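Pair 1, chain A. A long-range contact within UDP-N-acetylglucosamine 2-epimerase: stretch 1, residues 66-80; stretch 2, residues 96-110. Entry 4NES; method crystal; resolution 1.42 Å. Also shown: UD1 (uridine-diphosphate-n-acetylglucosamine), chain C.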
# COMPACT_ATOMS: atom_id res chain seq x y z
N THR A 66 12.69 -1.09 -12.43
CA THR A 66 11.31 -1.55 -12.45
C THR A 66 10.68 -1.24 -11.09
O THR A 66 11.39 -0.91 -10.14
CB THR A 66 11.22 -3.04 -12.79
OG1 THR A 66 12.11 -3.76 -11.94
CG2 THR A 66 11.63 -3.27 -14.24
N HIS A 67 9.36 -1.33 -11.00
CA HIS A 67 8.65 -0.87 -9.82
C HIS A 67 9.08 -1.57 -8.54
O HIS A 67 9.28 -0.94 -7.52
CB HIS A 67 7.14 -1.03 -9.98
CG HIS A 67 6.55 -0.12 -11.00
ND1 HIS A 67 6.35 1.23 -10.76
CD2 HIS A 67 6.10 -0.35 -12.25
CE1 HIS A 67 5.83 1.79 -11.83
NE2 HIS A 67 5.66 0.85 -12.75
N GLY A 68 9.19 -2.90 -8.58
CA GLY A 68 9.54 -3.63 -7.38
C GLY A 68 10.97 -3.36 -6.96
O GLY A 68 11.25 -3.15 -5.78
N GLU A 69 11.88 -3.32 -7.94
CA GLU A 69 13.28 -3.01 -7.68
C GLU A 69 13.44 -1.61 -7.07
O GLU A 69 14.08 -1.43 -6.04
CB GLU A 69 14.07 -3.12 -8.99
CG GLU A 69 15.51 -2.65 -8.91
CD GLU A 69 16.14 -2.38 -10.27
OE1 GLU A 69 15.42 -2.42 -11.29
OE2 GLU A 69 17.36 -2.12 -10.31
N GLN A 70 12.84 -0.62 -7.71
CA GLN A 70 12.98 0.77 -7.30
C GLN A 70 12.30 1.01 -5.95
O GLN A 70 12.90 1.58 -5.04
CB GLN A 70 12.37 1.66 -8.38
CG GLN A 70 12.55 3.14 -8.18
CD GLN A 70 11.82 3.92 -9.25
OE1 GLN A 70 10.59 3.90 -9.31
NE2 GLN A 70 12.57 4.60 -10.11
N THR A 71 11.05 0.56 -5.82
CA THR A 71 10.31 0.77 -4.58
C THR A 71 10.96 -0.01 -3.43
O THR A 71 11.07 0.49 -2.32
CB THR A 71 8.84 0.36 -4.73
OG1 THR A 71 8.28 1.01 -5.88
CG2 THR A 71 8.03 0.74 -3.50
N GLY A 72 11.41 -1.24 -3.71
CA GLY A 72 12.08 -2.05 -2.70
C GLY A 72 13.35 -1.42 -2.15
O GLY A 72 13.55 -1.35 -0.93
N LYS A 73 14.21 -0.94 -3.05
CA LYS A 73 15.41 -0.23 -2.62
C LYS A 73 15.04 1.01 -1.79
O LYS A 73 15.70 1.33 -0.80
CB LYS A 73 16.23 0.19 -3.84
CG LYS A 73 16.90 -0.95 -4.59
CD LYS A 73 17.50 -0.39 -5.87
CE LYS A 73 18.12 -1.44 -6.76
NZ LYS A 73 18.77 -0.77 -7.93
N MSE A 74 13.98 1.70 -2.20
CA MSE A 74 13.52 2.87 -1.45
C MSE A 74 13.08 2.51 -0.03
O MSE A 74 13.40 3.23 0.91
CB MSE A 74 12.39 3.59 -2.18
CG MSE A 74 12.80 4.29 -3.45
SE MSE A 74 11.26 4.90 -4.47
CE MSE A 74 12.26 5.88 -5.82
N LEU A 75 12.34 1.41 0.13
CA LEU A 75 11.92 1.00 1.48
C LEU A 75 13.13 0.73 2.35
O LEU A 75 13.18 1.15 3.51
CB LEU A 75 11.05 -0.27 1.44
CG LEU A 75 9.70 -0.20 0.72
CD1 LEU A 75 8.94 -1.52 0.88
CD2 LEU A 75 8.86 0.95 1.25
N ILE A 76 14.11 0.01 1.81
CA ILE A 76 15.32 -0.29 2.57
C ILE A 76 16.07 0.97 2.98
O ILE A 76 16.43 1.15 4.15
CB ILE A 76 16.26 -1.23 1.78
CG1 ILE A 76 15.58 -2.58 1.56
CG2 ILE A 76 17.57 -1.42 2.52
CD1 ILE A 76 16.14 -3.34 0.38
N GLU A 77 16.30 1.86 2.02
CA GLU A 77 17.16 3.01 2.27
C GLU A 77 16.47 4.13 3.03
O GLU A 77 17.10 4.78 3.87
CB GLU A 77 17.75 3.54 0.96
CG GLU A 77 18.66 2.54 0.26
CD GLU A 77 19.83 2.11 1.13
OE1 GLU A 77 20.45 2.98 1.78
OE2 GLU A 77 20.13 0.90 1.15
N ILE A 78 15.19 4.35 2.77
CA ILE A 78 14.45 5.36 3.52
C ILE A 78 14.36 4.92 4.97
O ILE A 78 14.49 5.73 5.88
CB ILE A 78 13.04 5.61 2.95
CG1 ILE A 78 13.11 6.30 1.59
CG2 ILE A 78 12.20 6.47 3.87
CD1 ILE A 78 11.75 6.42 0.92
N GLU A 79 14.15 3.63 5.21
CA GLU A 79 14.03 3.17 6.59
C GLU A 79 15.31 3.38 7.38
O GLU A 79 15.25 3.74 8.56
CB GLU A 79 13.62 1.70 6.65
CG GLU A 79 13.39 1.24 8.07
CD GLU A 79 12.94 -0.18 8.17
OE1 GLU A 79 13.72 -1.06 7.76
OE2 GLU A 79 11.81 -0.41 8.66
N LYS A 80 16.46 3.19 6.75
CA LYS A 80 17.73 3.44 7.43
C LYS A 80 17.82 4.88 7.93
O LYS A 80 18.21 5.13 9.08
CB LYS A 80 18.91 3.14 6.51
CG LYS A 80 19.12 1.67 6.22
CD LYS A 80 20.24 1.49 5.20
CE LYS A 80 20.44 0.04 4.82
NZ LYS A 80 21.44 -0.10 3.72
N THR A 96 4.12 9.41 -6.90
CA THR A 96 5.23 8.68 -7.49
C THR A 96 5.60 7.50 -6.61
O THR A 96 5.11 7.37 -5.48
CB THR A 96 6.46 9.60 -7.65
OG1 THR A 96 6.92 9.98 -6.35
CG2 THR A 96 6.09 10.85 -8.43
N ASN A 97 6.48 6.63 -7.10
CA ASN A 97 6.96 5.53 -6.27
C ASN A 97 7.66 6.02 -4.99
O ASN A 97 7.57 5.37 -3.96
CB ASN A 97 7.88 4.59 -7.05
CG ASN A 97 7.12 3.71 -8.02
OD1 ASN A 97 5.89 3.66 -8.01
ND2 ASN A 97 7.86 3.00 -8.87
N THR A 98 8.32 7.17 -5.08
CA THR A 98 8.94 7.77 -3.92
C THR A 98 7.91 8.06 -2.82
O THR A 98 8.17 7.81 -1.64
CB THR A 98 9.67 9.06 -4.30
OG1 THR A 98 10.84 8.73 -5.05
CG2 THR A 98 10.06 9.84 -3.06
N VAL A 99 6.74 8.56 -3.22
CA VAL A 99 5.68 8.88 -2.27
C VAL A 99 5.21 7.63 -1.53
O VAL A 99 5.11 7.61 -0.30
CB VAL A 99 4.48 9.52 -3.00
CG1 VAL A 99 3.28 9.66 -2.07
CG2 VAL A 99 4.89 10.86 -3.57
N LEU A 100 4.92 6.58 -2.29
CA LEU A 100 4.46 5.34 -1.68
C LEU A 100 5.51 4.76 -0.75
O LEU A 100 5.20 4.36 0.37
CB LEU A 100 4.10 4.32 -2.75
CG LEU A 100 3.71 2.94 -2.20
CD1 LEU A 100 2.44 3.06 -1.36
CD2 LEU A 100 3.52 1.92 -3.33
N ALA A 101 6.77 4.75 -1.18
CA ALA A 101 7.83 4.16 -0.36
C ALA A 101 7.99 4.94 0.94
O ALA A 101 8.10 4.36 2.01
CB ALA A 101 9.13 4.10 -1.13
N GLY A 102 8.00 6.27 0.84
CA GLY A 102 8.13 7.08 2.03
C GLY A 102 7.01 6.84 3.01
O GLY A 102 7.24 6.70 4.22
N ALA A 103 5.78 6.80 2.50
CA ALA A 103 4.60 6.59 3.36
C ALA A 103 4.59 5.20 4.00
O ALA A 103 4.26 5.06 5.18
CB ALA A 103 3.32 6.81 2.56
N LEU A 104 4.94 4.19 3.22
CA LEU A 104 4.95 2.83 3.72
C LEU A 104 6.01 2.63 4.81
O LEU A 104 5.74 1.97 5.81
CB LEU A 104 5.15 1.84 2.58
CG LEU A 104 5.05 0.37 2.97
CD1 LEU A 104 3.80 0.11 3.81
CD2 LEU A 104 5.03 -0.47 1.71
N VAL A 105 7.19 3.21 4.62
CA VAL A 105 8.22 3.10 5.65
C VAL A 105 7.74 3.79 6.93
O VAL A 105 7.80 3.21 8.01
CB VAL A 105 9.57 3.72 5.22
CG1 VAL A 105 10.51 3.79 6.40
CG2 VAL A 105 10.20 2.92 4.08
N ALA A 106 7.27 5.02 6.78
CA ALA A 106 6.85 5.80 7.94
C ALA A 106 5.72 5.13 8.71
O ALA A 106 5.74 5.07 9.93
CB ALA A 106 6.47 7.22 7.52
N SER A 107 4.73 4.61 7.99
CA SER A 107 3.58 3.97 8.62
C SER A 107 3.97 2.80 9.50
O SER A 107 3.45 2.65 10.61
CB SER A 107 2.55 3.54 7.56
OG SER A 107 3.00 2.43 6.83
N LYS A 108 4.90 1.96 9.04
CA LYS A 108 5.32 0.82 9.85
C LYS A 108 6.20 1.24 11.03
O LYS A 108 6.31 0.51 12.01
CB LYS A 108 6.05 -0.22 8.99
CG LYS A 108 5.17 -0.91 7.94
CD LYS A 108 4.14 -1.83 8.60
CE LYS A 108 3.29 -2.57 7.56
NZ LYS A 108 4.07 -3.63 6.83
N LEU A 109 6.82 2.41 10.94
CA LEU A 109 7.61 2.95 12.04
C LEU A 109 6.76 3.77 13.00
O LEU A 109 7.26 4.31 13.98
CB LEU A 109 8.75 3.82 11.51
CG LEU A 109 9.90 3.12 10.78
CD1 LEU A 109 10.95 4.14 10.34
CD2 LEU A 109 10.53 2.03 11.64
N LYS A 110 5.46 3.85 12.71
CA LYS A 110 4.49 4.62 13.50
C LYS A 110 4.80 6.12 13.51
O LYS A 110 4.58 6.81 14.51
CB LYS A 110 4.34 4.03 14.91
CG LYS A 110 4.01 2.54 14.87
CD LYS A 110 3.65 1.98 16.22
CE LYS A 110 3.56 0.47 16.14
NZ LYS A 110 2.83 -0.13 17.30
C1' UD1 C . 7.92 9.32 -12.71
C2' UD1 C . 6.63 9.05 -12.00
C3' UD1 C . 5.52 9.77 -12.60
C4' UD1 C . 5.77 11.21 -12.74
C5' UD1 C . 7.10 11.46 -13.40
C6' UD1 C . 7.49 12.89 -13.38
C7' UD1 C . 6.52 6.72 -10.94
C8' UD1 C . 6.16 5.28 -11.14
N2' UD1 C . 6.32 7.60 -12.07
O1' UD1 C . 7.82 8.86 -14.01
O3' UD1 C . 4.33 9.56 -11.82
O4' UD1 C . 4.75 11.83 -13.51
O5' UD1 C . 8.14 10.76 -12.72
O6' UD1 C . 8.25 13.30 -14.46
O7' UD1 C . 6.98 7.12 -9.87
N1 UD1 C . 15.02 9.02 -16.67
C2 UD1 C . 16.14 9.70 -16.92
N3 UD1 C . 16.59 10.61 -16.06
C4 UD1 C . 15.94 10.87 -14.92
C5 UD1 C . 14.77 10.19 -14.63
C6 UD1 C . 14.31 9.24 -15.54
O2 UD1 C . 16.77 9.50 -17.94
O4 UD1 C . 16.41 11.81 -14.06
C1B UD1 C . 14.50 8.01 -17.62
C2B UD1 C . 15.08 6.66 -17.46
O2' UD1 C . 15.20 6.05 -18.72
C3B UD1 C . 14.10 5.97 -16.67
C4B UD1 C . 12.83 6.52 -17.20
O4B UD1 C . 13.09 7.88 -17.49
O3B UD1 C . 14.16 4.56 -16.75
C5B UD1 C . 11.71 6.43 -16.22
O5B UD1 C . 11.98 6.97 -14.95
PA UD1 C . 11.00 6.72 -13.77
O1A UD1 C . 10.90 5.24 -13.53
O2A UD1 C . 11.50 7.46 -12.57
O3A UD1 C . 9.57 7.18 -14.20
PB UD1 C . 9.09 8.54 -14.88
O1B UD1 C . 8.61 8.21 -16.26
O2B UD1 C . 10.14 9.61 -14.77
O HOH W 1 9.22 0.62 7.84

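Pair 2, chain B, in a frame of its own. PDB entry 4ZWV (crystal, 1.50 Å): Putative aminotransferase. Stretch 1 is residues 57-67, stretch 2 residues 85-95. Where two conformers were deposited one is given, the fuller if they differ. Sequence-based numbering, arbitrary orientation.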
# COMPACT_ATOMS: atom_id res chain seq x y z
N GLY B 57 1.92 -7.78 -3.55
CA GLY B 57 1.13 -8.40 -4.60
C GLY B 57 -0.20 -7.68 -4.74
O GLY B 57 -0.69 -7.47 -5.85
N THR B 58 -0.78 -7.30 -3.61
CA THR B 58 -2.07 -6.61 -3.61
C THR B 58 -1.98 -5.30 -4.39
O THR B 58 -2.81 -5.03 -5.25
CB THR B 58 -2.54 -6.36 -2.18
OG1 THR B 58 -2.63 -7.63 -1.51
CG2 THR B 58 -3.91 -5.69 -2.18
N SER B 59 -0.94 -4.51 -4.11
CA SER B 59 -0.75 -3.27 -4.86
C SER B 59 -0.48 -3.54 -6.35
O SER B 59 -0.94 -2.78 -7.21
CB SER B 59 0.38 -2.44 -4.24
OG SER B 59 -0.06 -1.87 -3.02
N GLY B 60 0.22 -4.64 -6.65
CA GLY B 60 0.44 -5.01 -8.04
C GLY B 60 -0.86 -5.29 -8.77
O GLY B 60 -1.05 -4.86 -9.92
N LEU B 61 -1.77 -5.99 -8.10
CA LEU B 61 -3.09 -6.28 -8.68
C LEU B 61 -3.91 -5.00 -8.87
O LEU B 61 -4.56 -4.83 -9.89
CB LEU B 61 -3.86 -7.27 -7.79
CG LEU B 61 -3.33 -8.70 -7.74
CD1 LEU B 61 -4.00 -9.47 -6.61
CD2 LEU B 61 -3.57 -9.40 -9.08
N CYS B 62 -3.86 -4.10 -7.89
CA CYS B 62 -4.57 -2.83 -7.99
C CYS B 62 -4.06 -2.02 -9.17
O CYS B 62 -4.84 -1.47 -9.96
CB CYS B 62 -4.43 -2.02 -6.71
SG CYS B 62 -5.28 -2.77 -5.29
N LEU B 63 -2.74 -1.96 -9.30
CA LEU B 63 -2.13 -1.24 -10.41
C LEU B 63 -2.49 -1.88 -11.75
O LEU B 63 -2.84 -1.18 -12.70
CB LEU B 63 -0.61 -1.18 -10.23
CG LEU B 63 0.22 -0.56 -11.35
CD1 LEU B 63 -0.29 0.83 -11.71
CD2 LEU B 63 1.66 -0.48 -10.91
N ALA B 64 -2.42 -3.21 -11.83
CA ALA B 64 -2.78 -3.89 -13.08
C ALA B 64 -4.21 -3.55 -13.52
O ALA B 64 -4.45 -3.27 -14.70
CB ALA B 64 -2.60 -5.40 -12.93
N LEU B 65 -5.14 -3.54 -12.57
CA LEU B 65 -6.53 -3.22 -12.89
C LEU B 65 -6.66 -1.76 -13.34
O LEU B 65 -7.43 -1.44 -14.24
CB LEU B 65 -7.43 -3.49 -11.68
CG LEU B 65 -7.69 -4.98 -11.41
CD1 LEU B 65 -8.25 -5.15 -10.00
CD2 LEU B 65 -8.66 -5.57 -12.43
N ARG B 66 -5.90 -0.86 -12.72
CA ARG B 66 -5.99 0.55 -13.13
C ARG B 66 -5.46 0.75 -14.54
O ARG B 66 -5.91 1.66 -15.25
CB ARG B 66 -5.24 1.46 -12.15
CG ARG B 66 -5.85 1.51 -10.76
CD ARG B 66 -7.20 2.22 -10.72
NE ARG B 66 -7.81 2.14 -9.39
CZ ARG B 66 -8.92 2.77 -9.01
NH1 ARG B 66 -9.38 2.62 -7.77
NH2 ARG B 66 -9.57 3.55 -9.87
N LEU B 67 -4.53 -0.10 -14.97
CA LEU B 67 -3.94 0.04 -16.30
C LEU B 67 -4.87 -0.38 -17.44
O LEU B 67 -4.59 -0.11 -18.61
CB LEU B 67 -2.63 -0.76 -16.38
CG LEU B 67 -1.49 -0.19 -15.52
CD1 LEU B 67 -0.35 -1.19 -15.42
CD2 LEU B 67 -0.97 1.11 -16.11
N GLU B 85 -8.03 -13.44 -0.24
CA GLU B 85 -9.00 -12.35 -0.40
C GLU B 85 -8.48 -11.18 -1.23
O GLU B 85 -9.26 -10.51 -1.91
CB GLU B 85 -9.46 -11.85 0.97
CG GLU B 85 -10.53 -12.71 1.65
CD GLU B 85 -9.96 -13.94 2.37
OE1 GLU B 85 -8.73 -14.19 2.31
OE2 GLU B 85 -10.76 -14.64 3.03
N ALA B 86 -7.17 -10.93 -1.18
CA ALA B 86 -6.58 -9.83 -1.94
C ALA B 86 -6.96 -9.85 -3.42
O ALA B 86 -7.21 -8.79 -4.00
CB ALA B 86 -5.06 -9.87 -1.82
N THR B 87 -7.01 -11.04 -4.01
CA THR B 87 -7.32 -11.17 -5.43
C THR B 87 -8.64 -10.50 -5.76
O THR B 87 -8.77 -9.73 -6.72
CB THR B 87 -7.43 -12.65 -5.84
OG1 THR B 87 -6.23 -13.34 -5.45
CG2 THR B 87 -7.64 -12.78 -7.34
N ASN B 88 -9.62 -10.76 -4.91
CA ASN B 88 -10.97 -10.30 -5.17
C ASN B 88 -11.26 -8.94 -4.57
O ASN B 88 -12.04 -8.17 -5.14
CB ASN B 88 -11.95 -11.36 -4.67
CG ASN B 88 -11.88 -12.59 -5.54
OD1 ASN B 88 -11.96 -12.46 -6.75
ND2 ASN B 88 -11.65 -13.77 -4.94
N TRP B 89 -10.64 -8.61 -3.44
CA TRP B 89 -10.90 -7.29 -2.90
C TRP B 89 -10.27 -6.20 -3.77
O TRP B 89 -10.79 -5.08 -3.81
CB TRP B 89 -10.40 -7.18 -1.46
CG TRP B 89 -11.11 -8.05 -0.41
CD1 TRP B 89 -10.78 -8.09 0.92
CD2 TRP B 89 -12.24 -8.95 -0.56
NE1 TRP B 89 -11.60 -8.96 1.60
CE2 TRP B 89 -12.51 -9.50 0.72
CE3 TRP B 89 -13.05 -9.36 -1.64
CZ2 TRP B 89 -13.54 -10.42 0.95
CZ3 TRP B 89 -14.08 -10.28 -1.41
CH2 TRP B 89 -14.31 -10.80 -0.12
N ALA B 90 -9.19 -6.52 -4.47
CA ALA B 90 -8.63 -5.57 -5.44
C ALA B 90 -9.66 -5.18 -6.50
O ALA B 90 -9.72 -4.03 -6.92
CB ALA B 90 -7.38 -6.16 -6.10
N ILE B 91 -10.48 -6.15 -6.92
CA ILE B 91 -11.55 -5.90 -7.88
C ILE B 91 -12.58 -4.92 -7.33
O ILE B 91 -12.97 -3.97 -8.01
CB ILE B 91 -12.26 -7.21 -8.30
CG1 ILE B 91 -11.26 -8.16 -8.96
CG2 ILE B 91 -13.45 -6.90 -9.23
CD1 ILE B 91 -11.81 -9.59 -9.13
N LEU B 92 -13.00 -5.14 -6.08
CA LEU B 92 -13.99 -4.27 -5.46
C LEU B 92 -13.43 -2.86 -5.27
O LEU B 92 -14.15 -1.88 -5.49
CB LEU B 92 -14.45 -4.86 -4.12
CG LEU B 92 -15.09 -6.25 -4.24
CD1 LEU B 92 -15.52 -6.76 -2.88
CD2 LEU B 92 -16.27 -6.20 -5.20
N ALA B 93 -12.16 -2.77 -4.88
CA ALA B 93 -11.51 -1.47 -4.66
C ALA B 93 -11.37 -0.71 -5.97
O ALA B 93 -11.33 0.53 -5.97
CB ALA B 93 -10.15 -1.64 -3.99
N ASP B 94 -11.31 -1.45 -7.08
CA ASP B 94 -11.22 -0.86 -8.41
C ASP B 94 -12.58 -0.36 -8.90
O ASP B 94 -12.68 0.22 -9.97
CB ASP B 94 -10.65 -1.89 -9.40
CG ASP B 94 -10.25 -1.28 -10.75
OD1 ASP B 94 -9.37 -0.39 -10.76
OD2 ASP B 94 -10.80 -1.71 -11.79
N GLY B 95 -13.63 -0.58 -8.10
CA GLY B 95 -14.97 -0.12 -8.44
C GLY B 95 -15.73 -1.04 -9.38
O GLY B 95 -16.74 -0.62 -9.96
O HOH W 2 -7.30 -0.58 -9.02
O HOH W 3 -10.09 -2.22 -14.35
O HOH W 4 -9.54 0.95 -13.11

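Both pairs set two helices side by side with their N-to-C directions inclined at a modest angle: -44° in pair 1, with the axes 8.8 Å apart at closest approach, and -38° at 9.2 Å in pair 2. Backbone N, CA and C atoms of 14 central residues superpose with an RMSD of 0.5 Å. The tightest backbone approach falls at matched positions: the CA atoms of L75(A) and A101(A) are 5.5 Å apart, as are those of C62(B) and A90(B).

At this point of closest CA approach both pairs have an alanine. A101(A) and A90(B) point toward the opposing helix, and after superposition their side-chain centres lie 0.4 Å apart. In pair 1 the methyl group sits as a knob among T71(A), M74(A), L75(A) and I78(A), with A101(A) CB 3.5 Å from CB of M74(A), a selenomethionine. In pair 2 the matched T58(B), L61(B), C62(B) and L65(B) occupy the same four positions; A90(B) CB lies 4.1 Å from each of L61(B) CB, C62(B) SG and L65(B) CD1. I78(A) and L65(B) make comparable use of the m,t rotamer: I78(A) CD1 reaches G102(A) N at 3.8 Å, and L65(B) CD1 reaches the matched residue, I91(B), at its N, 3.9 Å away.

One turn earlier the solutions diverge. N97(A) matches A86(B). The asparagine donates through ND2 to H67(A) ND1 (3.0 Å, N-H...acceptor angle 174°) and to Q70(A) OE1 (2.9 Å, 154°), so a single amide nitrogen ties two residues of the facing helix together. Its backbone N also donates to O7' of the bound UDP-N-acetylglucosamine at 2.9 Å, placing this polar cluster beside the ligand. A86(B) offers only a methyl group, whose CB rests 3.3 Å from T58(B) OG1.

At the other end, V105(A) matches D94(B), and E79(A) matches R66(B). Pair 1 is largely apolar here: V105(A) CG2 lies 3.7 Å from L75(A) CD2, and its CG1 lies 3.8 Å from E79(A) CB. A water donates to both E79(A) OE2 (2.9 Å) and V105(A) O (3.0 Å). Pair 2 instead has a salt bridge, R66(B) NE to D94(B) OD1 at 3.3 Å. The oxygen lies over one face of the guanidinium, so the attraction is between charges and no N-H points at it. Water 2 donates to D94(B) OD1 (2.7 Å) and C62(B) O (2.8 Å), adding a bridge between the two stretches.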